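Local coordinates for protein carbohydrate binding family 6 (Clostridium thermocellum, PDB 5A8C) that probably hydrolyses terminal alpha-L-arabinofuranosyl linkages, as a glycoside hydrolase of family 43 built on a five-bladed beta-propeller, at residues N219-F224 with M241-T246. Residues are numbered along the deposited sequence; the frame is centred on the assembly and turned at random.
Sequences NGKYYF and MSDKPT
Y222 lays one ring face against the K244-P245 peptide: P245 CD sits 4.0 Å from the Y222 ring centroid and 23° off its normal, a CH-pi contact, with P245 N over the ring centre. K244 C lies above the rim, near CD1, while S242 O meets the edge in plane. On the opposite face of the sheet from Y222 and S242, M241 runs alongside Y223, its SD 4.6 Å from the Y223 centroid but oblique, a Met-aromatic contact; the bend at chi3 (70°) brings CE to 3.6 Å from Y223 OH. The strands pair antiparallel: Y222 N donates to S242 O (2.9 Å) and S242 N returns a bond to Y222 O (3.0 Å). These are neighbouring strands of a four-stranded antiparallel sheet, consistent with one blade of the five-bladed propeller. Near the strand ends, K221 NZ forms a salt bridge with D243 OD1 at 2.7 Å, from above the carboxylate plane. Two waters each donate to G220 O, one also to D243 O and the other to D243 OD1. S242 OG accepts from K244 N at 2.9 Å, an ST turn, and also hydrogen-bonds T247 O. Further out, the Y222 hydroxyl hydrogen-bonds D168 and K217, and H216 stacks on Y223, whose OH bonds G312 O.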
ATOM      1  N   ASN A 219      -3.214  19.565   5.173  1.00 11.52           N
ATOM      2  CA  ASN A 219      -2.994  20.882   5.748  1.00 12.26           C
ATOM      3  C   ASN A 219      -1.587  21.396   5.557  1.00 12.54           C
ATOM      4  O   ASN A 219      -0.959  21.895   6.493  1.00 15.05           O
ATOM      5  CB  ASN A 219      -3.384  20.897   7.239  1.00 15.40           C
ATOM      6  CG  ASN A 219      -3.659  22.286   7.770  1.00 21.24           C
ATOM      7  OD1 ASN A 219      -4.086  23.185   7.034  1.00 25.79           O
ATOM      8  ND2 ASN A 219      -3.406  22.480   9.061  1.00 24.80           N
ATOM      9  N   GLY A 220      -1.088  21.266   4.339  1.00 10.91           N
ATOM     10  CA  GLY A 220       0.227  21.834   3.994  1.00 12.11           C
ATOM     11  C   GLY A 220       1.429  21.028   4.331  1.00 10.91           C
ATOM     12  O   GLY A 220       2.556  21.476   4.085  1.00 14.07           O
ATOM     13  N   LYS A 221       1.239  19.838   4.880  1.00  9.30           N
ATOM     14  CA  LYS A 221       2.311  18.965   5.247  1.00  8.33           C
ATOM     15  C   LYS A 221       2.261  17.682   4.448  1.00  7.38           C
ATOM     16  O   LYS A 221       1.175  17.135   4.193  1.00  7.76           O
ATOM     17  CB  LYS A 221       2.309  18.644   6.761  1.00  9.63           C
ATOM     18  CG  LYS A 221       2.629  19.785   7.674  1.00 11.34           C
ATOM     19  CD  LYS A 221       4.106  20.178   7.680  1.00 13.14           C
ATOM     20  CE  LYS A 221       4.403  21.240   8.732  1.00 14.88           C
ATOM     21  NZ  LYS A 221       5.844  21.611   8.754  1.00 16.54           N
ATOM     22  N   TYR A 222       3.443  17.173   4.104  1.00  7.09           N
ATOM     23  CA  TYR A 222       3.623  15.881   3.467  1.00  6.79           C
ATOM     24  C   TYR A 222       3.984  14.869   4.536  1.00  6.44           C
ATOM     25  O   TYR A 222       4.819  15.134   5.407  1.00  7.91           O
ATOM     26  CB  TYR A 222       4.761  15.963   2.435  1.00  6.68           C
ATOM     27  CG  TYR A 222       4.453  16.896   1.301  1.00  6.93           C
ATOM     28  CD1 TYR A 222       4.794  18.276   1.391  1.00  7.05           C
ATOM     29  CD2 TYR A 222       3.865  16.449   0.126  1.00  7.06           C
ATOM     30  CE1 TYR A 222       4.535  19.115   0.358  1.00  7.07           C
ATOM     31  CE2 TYR A 222       3.639  17.342  -0.937  1.00  7.65           C
ATOM     32  CZ  TYR A 222       4.005  18.671  -0.831  1.00  7.42           C
ATOM     33  OH  TYR A 222       3.807  19.554  -1.848  1.00  8.45           O
ATOM     34  N   TYR A 223       3.333  13.689   4.477  1.00  6.23           N
ATOM     35  CA  TYR A 223       3.512  12.629   5.448  1.00  6.05           C
ATOM     36  C   TYR A 223       4.058  11.415   4.726  1.00  5.95           C
ATOM     37  O   TYR A 223       3.357  10.806   3.911  1.00  6.24           O
ATOM     38  CB  TYR A 223       2.153  12.261   6.081  1.00  6.43           C
ATOM     39  CG  TYR A 223       1.550  13.366   6.928  1.00  6.47           C
ATOM     40  CD1 TYR A 223       0.891  14.432   6.321  1.00  7.35           C
ATOM     41  CD2 TYR A 223       1.605  13.323   8.300  1.00  7.10           C
ATOM     42  CE1 TYR A 223       0.347  15.467   7.085  1.00  8.28           C
ATOM     43  CE2 TYR A 223       1.041  14.342   9.094  1.00  7.77           C
ATOM     44  CZ  TYR A 223       0.448  15.390   8.475  1.00  8.07           C
ATOM     45  OH  TYR A 223      -0.131  16.436   9.196  1.00  9.85           O
ATOM     46  N   PHE A 224       5.328  11.064   4.994  1.00  5.80           N
ATOM     47  CA  PHE A 224       5.920   9.854   4.464  1.00  5.83           C
ATOM     48  C   PHE A 224       5.795   8.790   5.553  1.00  5.63           C
ATOM     49  O   PHE A 224       6.397   8.903   6.613  1.00  6.16           O
ATOM     50  CB  PHE A 224       7.395  10.051   4.100  1.00  6.17           C
ATOM     51  CG  PHE A 224       7.999   8.788   3.562  1.00  5.80           C
ATOM     52  CD1 PHE A 224       7.881   8.502   2.197  1.00  6.78           C
ATOM     53  CD2 PHE A 224       8.632   7.879   4.363  1.00  6.10           C
ATOM     54  CE1 PHE A 224       8.414   7.326   1.701  1.00  6.96           C
ATOM     55  CE2 PHE A 224       9.128   6.689   3.843  1.00  6.66           C
ATOM     56  CZ  PHE A 224       9.011   6.432   2.504  1.00  6.98           C
ATOM     57  N   MET A 241       7.428  13.852   8.566  1.00  6.74           N
ATOM     58  CA  MET A 241       6.710  14.983   7.995  1.00  6.97           C
ATOM     59  C   MET A 241       7.677  15.949   7.349  1.00  7.29           C
ATOM     60  O   MET A 241       8.825  16.111   7.814  1.00  8.04           O
ATOM     61  CB  MET A 241       5.916  15.740   9.067  1.00  8.07           C
ATOM     62  CG  MET A 241       4.733  14.953   9.585  1.00  8.35           C
ATOM     63  SD  MET A 241       3.938  15.673  11.036  1.00  9.56           S
ATOM     64  CE  MET A 241       3.209  17.110  10.303  1.00 10.73           C
ATOM     65  N   SER A 242       7.178  16.670   6.331  1.00  7.14           N
ATOM     66  CA  SER A 242       7.971  17.698   5.650  1.00  7.63           C
ATOM     67  C   SER A 242       7.064  18.766   5.097  1.00  8.11           C
ATOM     68  O   SER A 242       5.877  18.528   4.834  1.00  8.30           O
ATOM     69  CB  SER A 242       8.743  17.085   4.496  1.00  7.88           C
ATOM     70  OG  SER A 242       9.552  18.102   3.877  1.00  8.27           O
ATOM     71  N   ASP A 243       7.635  19.929   4.807  1.00  8.45           N
ATOM     72  CA  ASP A 243       7.002  20.956   3.984  1.00  9.36           C
ATOM     73  C   ASP A 243       7.149  20.692   2.488  1.00  8.11           C
ATOM     74  O   ASP A 243       6.526  21.427   1.689  1.00  8.69           O
ATOM     75  CB  ASP A 243       7.602  22.329   4.306  1.00 11.32           C
ATOM     76  CG  ASP A 243       7.324  22.791   5.678  1.00 13.74           C
ATOM     77  OD1 ASP A 243       6.256  22.503   6.202  1.00 15.29           O
ATOM     78  OD2 ASP A 243       8.134  23.564   6.229  1.00 21.25           O
ATOM     79  N   LYS A 244       7.923  19.684   2.103  1.00  7.83           N
ATOM     80  CA  LYS A 244       8.242  19.385   0.701  1.00  8.16           C
ATOM     81  C   LYS A 244       7.983  17.902   0.443  1.00  7.24           C
ATOM     82  O   LYS A 244       8.030  17.093   1.349  1.00  7.90           O
ATOM     83  CB  LYS A 244       9.710  19.716   0.405  1.00  9.09           C
ATOM     84  CG  LYS A 244      10.099  21.184   0.598  1.00 10.48           C
ATOM     85  CD  LYS A 244      11.591  21.440   0.523  1.00 10.27           C
ATOM     86  CE  LYS A 244      12.407  20.853   1.673  1.00  9.74           C
ATOM     87  NZ  LYS A 244      13.844  20.936   1.403  1.00 11.95           N
ATOM     88  N   PRO A 245       7.788  17.501  -0.837  1.00  7.59           N
ATOM     89  CA  PRO A 245       7.376  16.107  -1.105  1.00  7.64           C
ATOM     90  C   PRO A 245       8.507  15.109  -1.091  1.00  7.16           C
ATOM     91  O   PRO A 245       8.233  13.907  -0.905  1.00  7.94           O
ATOM     92  CB  PRO A 245       6.756  16.169  -2.503  1.00  8.94           C
ATOM     93  CG  PRO A 245       7.362  17.400  -3.118  1.00  9.51           C
ATOM     94  CD  PRO A 245       7.511  18.376  -1.987  1.00  8.76           C
ATOM     95  N   THR A 246       9.769  15.529  -1.323  1.00  7.71           N
ATOM     96  CA  THR A 246      10.834  14.563  -1.531  1.00  8.00           C
ATOM     97  C   THR A 246      12.097  14.842  -0.703  1.00  7.84           C
ATOM     98  O   THR A 246      13.040  14.058  -0.786  1.00  9.40           O
ATOM     99  CB  THR A 246      11.219  14.478  -2.999  1.00  8.98           C
ATOM    100  OG1 THR A 246      11.818  15.712  -3.401  1.00 10.28           O
ATOM    101  CG2 THR A 246      10.052  14.122  -3.891  1.00  9.89           C
TER
HETATM  102  O   HOH W   1       3.959  22.540   1.985  1.00 13.63           O
HETATM  103  O   HOH W   2       3.751  23.484   5.605  1.00 28.98           O